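Local coordinates for malonyl CoA:acyl carrier protein malonyltransferase (Streptomyces coelicolor, PDB 1NM2) that probably transfers malonyl groups from coenzyme A to the acyl carrier protein, supplying building units for fatty acid biosynthesis, at residues V249-A253 against N254-W258; G284-K287 against R288-G292; D184-E187 against G188-K191. All coordinates share one frame; numbering follows the deposited sequence.

Interaction 1 (V249-A253 against N254-W258); sequences VGQVA and NPVRW
A type I beta turn from Gln251 to Asn254 takes the chain off the end of helix 241-251. Asn254 N closes it by donating to Gln251 O at 3.2 Å, with an N-H...O angle of 160°. The donor stands well above the plane of that carbonyl. The bend of the Gln251 chain at its second torsion (chi2 -52°) brings the amide carbon Gln251 CD to 4.0 Å from Asn254 CB. The two side chains cross at about a right angle, and their amide planes are 52° apart. Asn254 CG sits beside its own backbone N, and Asn254 ND2 turns back to make a weak hydrogen bond of 3.3 Å to Ala253 O. Beyond the turn the chain becomes a short, weakly bonded strand at about 256-257, an outer strand of the mixed sheet, with Val256 bonded through its backbone to Ala161 and Val163. His202 ND1 is hydrogen-bonded to Asn254 O and weakly to Gln251 O, so one imidazole bridges both ends of the turn. The Val252 side chain packs on Val210 and Leu213 of helix 207-217. The side chain of Val256 touches His97 and His202 and lies about 6 Å from a bound acetate.

Interaction 2 (G284-K287 against R288-G292); sequences GLAK and RALPG
The flat groups that meet across the contact are peptide groups, and the carbonyl of Leu285 accepts two hydrogen bonds from the next turn of helix. Arg288 N stands above its plane, 3.1 Å from Leu285 O, with a bent N-H...O angle of 137°. Ala289 N approaches nearly along the C=O axis, 2.9 Å from Leu285 O, and that hydrogen bond is almost straight at 176°. Leu290 N donates a hydrogen bond to Ala286 O at 2.7 Å, with the donor tilted from the carbonyl plane. Leu290 CB also packs against Ala286 O, at 3.3 Å. Side chains add a little apolar contact: one branch of Leu290, CD1, lies 4.2 Å from Ala286 CB. Arg288 keeps CG beside its backbone N (chi1 -70°). This lays Arg288 CG 3.7 Å from Gly284 O, one turn back, before the chain runs on extended and leads its guanidinium away from 284-287. Leu290 is the first residue to leave helical backbone angles, and Pro291, which has no N-H to give, follows it. The contact is therefore the C-terminal end of helix 281-289. This helix is the crossover of a beta-alpha-beta unit between the parallel strands 272-275 and 294-297. Ala286 and Lys287 touch Thr295 of the second strand, while Leu285, Ala289 and Leu290 pack on Trp258, Met262 and Lys266 of helix 258-267.

Interaction 3 (D184-E187 against G188-K191); sequences DKPE and GVRK
Pro186 O accepts a hydrogen bond from Val189 N at 3.0 Å, with an N-H...O angle of 158°. The donor lies above the carbonyl plane. The same oxygen, Pro186 O, has Val189 CB packed against it at 3.4 Å. Beside the bond the two side chains meet. CG2 of Val189 sits beside its own backbone N and bears on the proline ring, 3.7 Å from both Pro186 CB and Pro186 CD. The hydrogen bond closes a type II beta turn from Pro186 to Val189, and the packing lies beside it. Gly188 holds the third place, with a positive phi of 85° at which a side chain would run into Glu187 O. The turn joins the loop after helix 175-183 to strand 189-194, an outer strand of the mixed sheet. Arg190 and Lys191 both face Leu142 there, a classic beta bulge. Pro186 is buried against Leu141 and against Ser149 and His152 of helix 146-155. Lys185 runs alongside the start of the strand. Lys185 CD lies 3.8 Å from Val189 O and Lys185 CE 3.7 Å from Arg190 O. A bend at the last torsion (chi4 60°) turns NZ to its hydrogen-bond partner, Asn182 O. Replacing Lys185 with an alanine would probably leave Asn182 O without this donor and open a gap beside the carbonyls of Val189 and Arg190.

How the interactions relate
All three contacts are local, and they follow one another along the chain in the order interaction 3, interaction 1, interaction 2. Interactions 1 and 2 have centres about 22 Å apart but touch where Trp258 CD1 packs 3.9 Å from Leu285 CD1. Interactions 1 and 3 belong to the two outermost strands of the same mixed sheet, with about 16 Å between nearest atoms. Interaction 3 lies farthest out, its centre about 27 Å from that of the chain, and about 9 Å from interaction 2 at the nearest atoms. Val256 of interaction 1 touches the probable nucleophile elbow around Ser98. The side chains of Val256 and Leu285 each lie about 6 Å from a bound acetate; acetate in the active site mimics a malonyl group.

Interaction 1 (V249-A253 against N254-W258)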
ATOM      1  N   VAL A 249     -11.853   4.070  -2.792  1.00 16.46           N
ATOM      2  CA  VAL A 249     -12.782   3.107  -3.374  1.00 17.85           C
ATOM      3  C   VAL A 249     -12.502   2.864  -4.856  1.00 18.89           C
ATOM      4  O   VAL A 249     -12.534   1.725  -5.322  1.00 20.18           O
ATOM      5  CB  VAL A 249     -14.239   3.580  -3.210  1.00 17.70           C
ATOM      6  CG1 VAL A 249     -15.194   2.568  -3.834  1.00 16.39           C
ATOM      7  CG2 VAL A 249     -14.560   3.768  -1.730  1.00 16.82           C
ATOM      8  N   GLY A 250     -12.222   3.938  -5.586  1.00 19.71           N
ATOM      9  CA  GLY A 250     -11.942   3.824  -7.007  1.00 18.81           C
ATOM     10  C   GLY A 250     -10.573   3.258  -7.337  1.00 18.14           C
ATOM     11  O   GLY A 250     -10.418   2.598  -8.364  1.00 17.93           O
ATOM     12  N   GLN A 251      -9.586   3.501  -6.472  1.00 16.77           N
ATOM     13  CA  GLN A 251      -8.220   3.028  -6.697  1.00 16.79           C
ATOM     14  C   GLN A 251      -8.049   1.525  -6.890  1.00 15.95           C
ATOM     15  O   GLN A 251      -7.051   1.095  -7.464  1.00 16.82           O
ATOM     16  CB  GLN A 251      -7.281   3.476  -5.560  1.00 18.34           C
ATOM     17  CG  GLN A 251      -6.609   4.833  -5.783  1.00 20.15           C
ATOM     18  CD  GLN A 251      -5.903   4.928  -7.127  1.00 20.29           C
ATOM     19  OE1 GLN A 251      -4.908   4.233  -7.387  1.00 21.67           O
ATOM     20  NE2 GLN A 251      -6.419   5.784  -7.993  1.00 18.34           N
ATOM     21  N   VAL A 252      -8.992   0.719  -6.415  1.00 16.41           N
ATOM     22  CA  VAL A 252      -8.847  -0.724  -6.590  1.00 15.88           C
ATOM     23  C   VAL A 252      -8.856  -1.064  -8.079  1.00 15.12           C
ATOM     24  O   VAL A 252      -8.368  -2.125  -8.483  1.00 15.43           O
ATOM     25  CB  VAL A 252      -9.977  -1.523  -5.881  1.00 16.56           C
ATOM     26  CG1 VAL A 252     -10.014  -1.172  -4.392  1.00 16.53           C
ATOM     27  CG2 VAL A 252     -11.314  -1.250  -6.544  1.00 14.44           C
ATOM     28  N   ALA A 253      -9.397  -0.158  -8.893  1.00 13.45           N
ATOM     29  CA  ALA A 253      -9.466  -0.383 -10.338  1.00 14.71           C
ATOM     30  C   ALA A 253      -8.672   0.623 -11.176  1.00 16.58           C
ATOM     31  O   ALA A 253      -8.770   0.637 -12.409  1.00 17.75           O
ATOM     32  CB  ALA A 253     -10.924  -0.393 -10.788  1.00 14.62           C
ATOM     33  N   ASN A 254      -7.888   1.464 -10.511  1.00 15.99           N
ATOM     34  CA  ASN A 254      -7.079   2.469 -11.196  1.00 17.24           C
ATOM     35  C   ASN A 254      -5.593   2.226 -10.920  1.00 15.45           C
ATOM     36  O   ASN A 254      -5.225   1.745  -9.851  1.00 15.92           O
ATOM     37  CB  ASN A 254      -7.444   3.879 -10.701  1.00 17.43           C
ATOM     38  CG  ASN A 254      -8.675   4.458 -11.386  1.00 20.75           C
ATOM     39  OD1 ASN A 254      -9.261   5.426 -10.898  1.00 24.49           O
ATOM     40  ND2 ASN A 254      -9.056   3.892 -12.524  1.00 21.00           N
ATOM     41  N   PRO A 255      -4.722   2.566 -11.883  1.00 15.49           N
ATOM     42  CA  PRO A 255      -3.271   2.381 -11.719  1.00 14.69           C
ATOM     43  C   PRO A 255      -2.723   3.100 -10.478  1.00 15.20           C
ATOM     44  O   PRO A 255      -3.241   4.145 -10.077  1.00 14.15           O
ATOM     45  CB  PRO A 255      -2.704   2.983 -13.003  1.00 12.62           C
ATOM     46  CG  PRO A 255      -3.790   2.709 -14.014  1.00 13.63           C
ATOM     47  CD  PRO A 255      -5.040   3.067 -13.234  1.00 15.73           C
ATOM     48  N   VAL A 256      -1.675   2.540  -9.879  1.00 15.95           N
ATOM     49  CA  VAL A 256      -1.040   3.145  -8.711  1.00 16.07           C
ATOM     50  C   VAL A 256       0.119   4.014  -9.208  1.00 16.89           C
ATOM     51  O   VAL A 256       1.139   3.498  -9.665  1.00 14.74           O
ATOM     52  CB  VAL A 256      -0.467   2.074  -7.745  1.00 18.62           C
ATOM     53  CG1 VAL A 256       0.348   2.744  -6.650  1.00 17.66           C
ATOM     54  CG2 VAL A 256      -1.604   1.253  -7.123  1.00 18.22           C
ATOM     55  N   ARG A 257      -0.042   5.330  -9.129  1.00 14.00           N
ATOM     56  CA  ARG A 257       1.012   6.228  -9.576  1.00 14.93           C
ATOM     57  C   ARG A 257       1.899   6.641  -8.413  1.00 14.36           C
ATOM     58  O   ARG A 257       1.897   7.802  -7.999  1.00 14.55           O
ATOM     59  CB  ARG A 257       0.416   7.469 -10.250  1.00 15.97           C
ATOM     60  CG  ARG A 257      -0.290   7.157 -11.569  1.00 20.16           C
ATOM     61  CD  ARG A 257       0.647   6.421 -12.523  1.00 20.95           C
ATOM     62  NE  ARG A 257       1.804   7.233 -12.886  1.00 23.23           N
ATOM     63  CZ  ARG A 257       1.759   8.273 -13.715  1.00 26.10           C
ATOM     64  NH1 ARG A 257       2.865   8.959 -13.987  1.00 25.32           N
ATOM     65  NH2 ARG A 257       0.614   8.618 -14.288  1.00 26.57           N
ATOM     66  N   TRP A 258       2.654   5.682  -7.890  1.00 13.26           N
ATOM     67  CA  TRP A 258       3.549   5.958  -6.774  1.00 15.30           C
ATOM     68  C   TRP A 258       4.658   6.894  -7.242  1.00 16.81           C
ATOM     69  O   TRP A 258       5.232   7.642  -6.446  1.00 18.19           O
ATOM     70  CB  TRP A 258       4.154   4.665  -6.221  1.00 15.08           C
ATOM     71  CG  TRP A 258       4.916   4.902  -4.950  1.00 15.62           C
ATOM     72  CD1 TRP A 258       6.266   4.792  -4.761  1.00 16.83           C
ATOM     73  CD2 TRP A 258       4.372   5.357  -3.709  1.00 15.60           C
ATOM     74  NE1 TRP A 258       6.598   5.156  -3.475  1.00 16.89           N
ATOM     75  CE2 TRP A 258       5.453   5.505  -2.806  1.00 15.50           C
ATOM     76  CE3 TRP A 258       3.076   5.659  -3.270  1.00 14.60           C
ATOM     77  CZ2 TRP A 258       5.275   5.941  -1.488  1.00 16.49           C
ATOM     78  CZ3 TRP A 258       2.897   6.095  -1.960  1.00 16.85           C
ATOM     79  CH2 TRP A 258       3.995   6.229  -1.083  1.00 16.23           C
TER

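Interaction 2 (G284-K287 against R288-G292)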
ATOM      1  N   GLY A 284      13.187   1.299  -0.128  1.00 19.32           N
ATOM      2  CA  GLY A 284      14.108   0.957  -1.199  1.00 21.65           C
ATOM      3  C   GLY A 284      13.870   1.842  -2.413  1.00 21.38           C
ATOM      4  O   GLY A 284      14.817   2.286  -3.071  1.00 21.18           O
ATOM      5  N   LEU A 285      12.601   2.108  -2.706  1.00 20.44           N
ATOM      6  CA  LEU A 285      12.240   2.957  -3.838  1.00 20.45           C
ATOM      7  C   LEU A 285      12.699   4.392  -3.598  1.00 21.02           C
ATOM      8  O   LEU A 285      13.207   5.058  -4.504  1.00 21.46           O
ATOM      9  CB  LEU A 285      10.722   2.934  -4.061  1.00 20.57           C
ATOM     10  CG  LEU A 285      10.142   1.718  -4.795  1.00 20.91           C
ATOM     11  CD1 LEU A 285       8.620   1.718  -4.701  1.00 20.26           C
ATOM     12  CD2 LEU A 285      10.581   1.757  -6.249  1.00 17.52           C
ATOM     13  N   ALA A 286      12.525   4.861  -2.368  1.00 21.90           N
ATOM     14  CA  ALA A 286      12.913   6.217  -2.011  1.00 23.29           C
ATOM     15  C   ALA A 286      14.418   6.427  -2.177  1.00 24.30           C
ATOM     16  O   ALA A 286      14.852   7.476  -2.654  1.00 24.77           O
ATOM     17  CB  ALA A 286      12.495   6.521  -0.578  1.00 21.85           C
ATOM     18  N   LYS A 287      15.209   5.431  -1.787  1.00 25.57           N
ATOM     19  CA  LYS A 287      16.662   5.537  -1.897  1.00 27.75           C
ATOM     20  C   LYS A 287      17.102   5.701  -3.347  1.00 28.38           C
ATOM     21  O   LYS A 287      18.185   6.221  -3.628  1.00 29.11           O
ATOM     22  CB  LYS A 287      17.337   4.303  -1.289  1.00 26.54           C
ATOM     23  CG  LYS A 287      17.176   4.202   0.223  1.00 30.27           C
ATOM     24  CD  LYS A 287      17.785   2.918   0.767  1.00 31.63           C
ATOM     25  CE  LYS A 287      17.481   2.757   2.246  1.00 34.16           C
ATOM     26  NZ  LYS A 287      17.987   1.459   2.769  1.00 36.39           N
ATOM     27  N   ARG A 288      16.257   5.259  -4.270  1.00 29.07           N
ATOM     28  CA  ARG A 288      16.567   5.365  -5.687  1.00 29.67           C
ATOM     29  C   ARG A 288      16.033   6.644  -6.315  1.00 28.41           C
ATOM     30  O   ARG A 288      16.772   7.369  -6.981  1.00 28.96           O
ATOM     31  CB  ARG A 288      16.003   4.161  -6.442  1.00 32.25           C
ATOM     32  CG  ARG A 288      16.716   2.860  -6.137  1.00 37.81           C
ATOM     33  CD  ARG A 288      16.243   1.745  -7.049  1.00 42.63           C
ATOM     34  NE  ARG A 288      17.173   0.620  -7.040  1.00 47.79           N
ATOM     35  CZ  ARG A 288      18.449   0.707  -7.405  1.00 49.48           C
ATOM     36  NH1 ARG A 288      18.948   1.870  -7.808  1.00 50.20           N
ATOM     37  NH2 ARG A 288      19.229  -0.367  -7.364  1.00 51.22           N
ATOM     38  N   ALA A 289      14.754   6.928  -6.093  1.00 26.26           N
ATOM     39  CA  ALA A 289      14.120   8.104  -6.672  1.00 26.21           C
ATOM     40  C   ALA A 289      14.259   9.404  -5.876  1.00 26.00           C
ATOM     41  O   ALA A 289      14.067  10.487  -6.424  1.00 28.40           O
ATOM     42  CB  ALA A 289      12.637   7.811  -6.923  1.00 25.51           C
ATOM     43  N   LEU A 290      14.587   9.310  -4.595  1.00 25.71           N
ATOM     44  CA  LEU A 290      14.710  10.511  -3.776  1.00 25.03           C
ATOM     45  C   LEU A 290      16.083  10.663  -3.126  1.00 25.26           C
ATOM     46  O   LEU A 290      16.217  10.594  -1.902  1.00 23.06           O
ATOM     47  CB  LEU A 290      13.617  10.513  -2.701  1.00 24.00           C
ATOM     48  CG  LEU A 290      12.198  10.411  -3.270  1.00 23.88           C
ATOM     49  CD1 LEU A 290      11.191  10.210  -2.149  1.00 24.18           C
ATOM     50  CD2 LEU A 290      11.885  11.667  -4.069  1.00 24.01           C
ATOM     51  N   PRO A 291      17.125  10.887  -3.945  1.00 25.88           N
ATOM     52  CA  PRO A 291      18.481  11.046  -3.413  1.00 25.22           C
ATOM     53  C   PRO A 291      18.584  12.257  -2.488  1.00 25.98           C
ATOM     54  O   PRO A 291      17.994  13.303  -2.755  1.00 25.15           O
ATOM     55  CB  PRO A 291      19.327  11.195  -4.675  1.00 26.10           C
ATOM     56  CG  PRO A 291      18.385  11.871  -5.628  1.00 26.45           C
ATOM     57  CD  PRO A 291      17.099  11.111  -5.402  1.00 26.10           C
ATOM     58  N   GLY A 292      19.327  12.106  -1.394  1.00 26.24           N
ATOM     59  CA  GLY A 292      19.481  13.202  -0.456  1.00 26.23           C
ATOM     60  C   GLY A 292      18.438  13.198   0.646  1.00 27.33           C
ATOM     61  O   GLY A 292      18.501  14.012   1.571  1.00 28.64           O
TER

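Interaction 3 (D184-E187 against G188-K191)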
ATOM      1  N   ASP A 184       6.579 -11.861 -26.070  1.00 25.57           N
ATOM      2  CA  ASP A 184       6.933 -10.700 -26.871  1.00 24.64           C
ATOM      3  C   ASP A 184       7.137  -9.536 -25.904  1.00 23.40           C
ATOM      4  O   ASP A 184       6.239  -8.718 -25.685  1.00 21.46           O
ATOM      5  CB  ASP A 184       5.824 -10.390 -27.878  1.00 25.92           C
ATOM      6  CG  ASP A 184       6.058  -9.090 -28.627  1.00 28.35           C
ATOM      7  OD1 ASP A 184       7.228  -8.655 -28.735  1.00 28.44           O
ATOM      8  OD2 ASP A 184       5.070  -8.508 -29.117  1.00 31.37           O
ATOM      9  N   LYS A 185       8.330  -9.484 -25.325  1.00 22.23           N
ATOM     10  CA  LYS A 185       8.678  -8.460 -24.348  1.00 21.61           C
ATOM     11  C   LYS A 185       8.975  -7.101 -24.963  1.00 21.50           C
ATOM     12  O   LYS A 185       9.338  -6.999 -26.136  1.00 17.45           O
ATOM     13  CB  LYS A 185       9.905  -8.894 -23.543  1.00 20.14           C
ATOM     14  CG  LYS A 185       9.754 -10.201 -22.776  1.00 21.57           C
ATOM     15  CD  LYS A 185      10.998 -10.455 -21.924  1.00 20.14           C
ATOM     16  CE  LYS A 185      10.927 -11.788 -21.185  1.00 20.50           C
ATOM     17  NZ  LYS A 185      10.812 -12.925 -22.135  1.00 20.07           N
ATOM     18  N   PRO A 186       8.808  -6.029 -24.169  1.00 21.14           N
ATOM     19  CA  PRO A 186       9.088  -4.688 -24.685  1.00 19.99           C
ATOM     20  C   PRO A 186      10.601  -4.615 -24.856  1.00 21.27           C
ATOM     21  O   PRO A 186      11.341  -5.311 -24.154  1.00 20.59           O
ATOM     22  CB  PRO A 186       8.600  -3.771 -23.565  1.00 19.67           C
ATOM     23  CG  PRO A 186       7.510  -4.584 -22.899  1.00 19.00           C
ATOM     24  CD  PRO A 186       8.134  -5.960 -22.860  1.00 20.62           C
ATOM     25  N   GLU A 187      11.055  -3.783 -25.785  1.00 21.11           N
ATOM     26  CA  GLU A 187      12.482  -3.628 -26.039  1.00 20.94           C
ATOM     27  C   GLU A 187      13.246  -3.316 -24.757  1.00 20.10           C
ATOM     28  O   GLU A 187      12.841  -2.454 -23.978  1.00 18.19           O
ATOM     29  CB  GLU A 187      12.711  -2.497 -27.040  1.00 20.86           C
ATOM     30  CG  GLU A 187      14.115  -2.455 -27.616  1.00 22.70           C
ATOM     31  CD  GLU A 187      14.347  -1.225 -28.469  1.00 24.46           C
ATOM     32  OE1 GLU A 187      13.376  -0.752 -29.100  1.00 23.65           O
ATOM     33  OE2 GLU A 187      15.500  -0.742 -28.516  1.00 25.45           O
ATOM     34  N   GLY A 188      14.352  -4.025 -24.541  1.00 20.03           N
ATOM     35  CA  GLY A 188      15.162  -3.789 -23.358  1.00 19.71           C
ATOM     36  C   GLY A 188      14.745  -4.528 -22.099  1.00 18.53           C
ATOM     37  O   GLY A 188      15.541  -4.650 -21.172  1.00 19.37           O
ATOM     38  N   VAL A 189      13.508  -5.009 -22.044  1.00 17.12           N
ATOM     39  CA  VAL A 189      13.048  -5.733 -20.863  1.00 17.19           C
ATOM     40  C   VAL A 189      13.718  -7.098 -20.837  1.00 18.08           C
ATOM     41  O   VAL A 189      13.704  -7.824 -21.830  1.00 16.03           O
ATOM     42  CB  VAL A 189      11.510  -5.923 -20.858  1.00 16.23           C
ATOM     43  CG1 VAL A 189      11.095  -6.821 -19.689  1.00 15.05           C
ATOM     44  CG2 VAL A 189      10.821  -4.574 -20.728  1.00 17.20           C
ATOM     45  N   ARG A 190      14.311  -7.435 -19.698  1.00 19.80           N
ATOM     46  CA  ARG A 190      15.003  -8.710 -19.542  1.00 22.11           C
ATOM     47  C   ARG A 190      14.064  -9.801 -19.049  1.00 23.32           C
ATOM     48  O   ARG A 190      14.124 -10.946 -19.504  1.00 23.59           O
ATOM     49  CB  ARG A 190      16.136  -8.585 -18.521  1.00 21.28           C
ATOM     50  CG  ARG A 190      17.128  -7.474 -18.780  1.00 22.36           C
ATOM     51  CD  ARG A 190      18.212  -7.494 -17.723  1.00 21.67           C
ATOM     52  NE  ARG A 190      17.686  -7.265 -16.379  1.00 23.10           N
ATOM     53  CZ  ARG A 190      17.411  -6.063 -15.879  1.00 23.29           C
ATOM     54  NH1 ARG A 190      17.614  -4.973 -16.612  1.00 21.93           N
ATOM     55  NH2 ARG A 190      16.945  -5.950 -14.640  1.00 20.70           N
ATOM     56  N   LYS A 191      13.187  -9.436 -18.123  1.00 23.19           N
ATOM     57  CA  LYS A 191      12.296 -10.413 -17.528  1.00 25.11           C
ATOM     58  C   LYS A 191      10.915  -9.857 -17.216  1.00 24.16           C
ATOM     59  O   LYS A 191      10.760  -8.686 -16.870  1.00 24.45           O
ATOM     60  CB  LYS A 191      12.950 -10.911 -16.237  1.00 27.19           C
ATOM     61  CG  LYS A 191      12.766 -12.371 -15.885  1.00 31.84           C
ATOM     62  CD  LYS A 191      13.621 -12.685 -14.658  1.00 33.00           C
ATOM     63  CE  LYS A 191      13.446 -14.111 -14.158  1.00 35.51           C
ATOM     64  NZ  LYS A 191      14.293 -14.345 -12.950  1.00 36.66           N
TER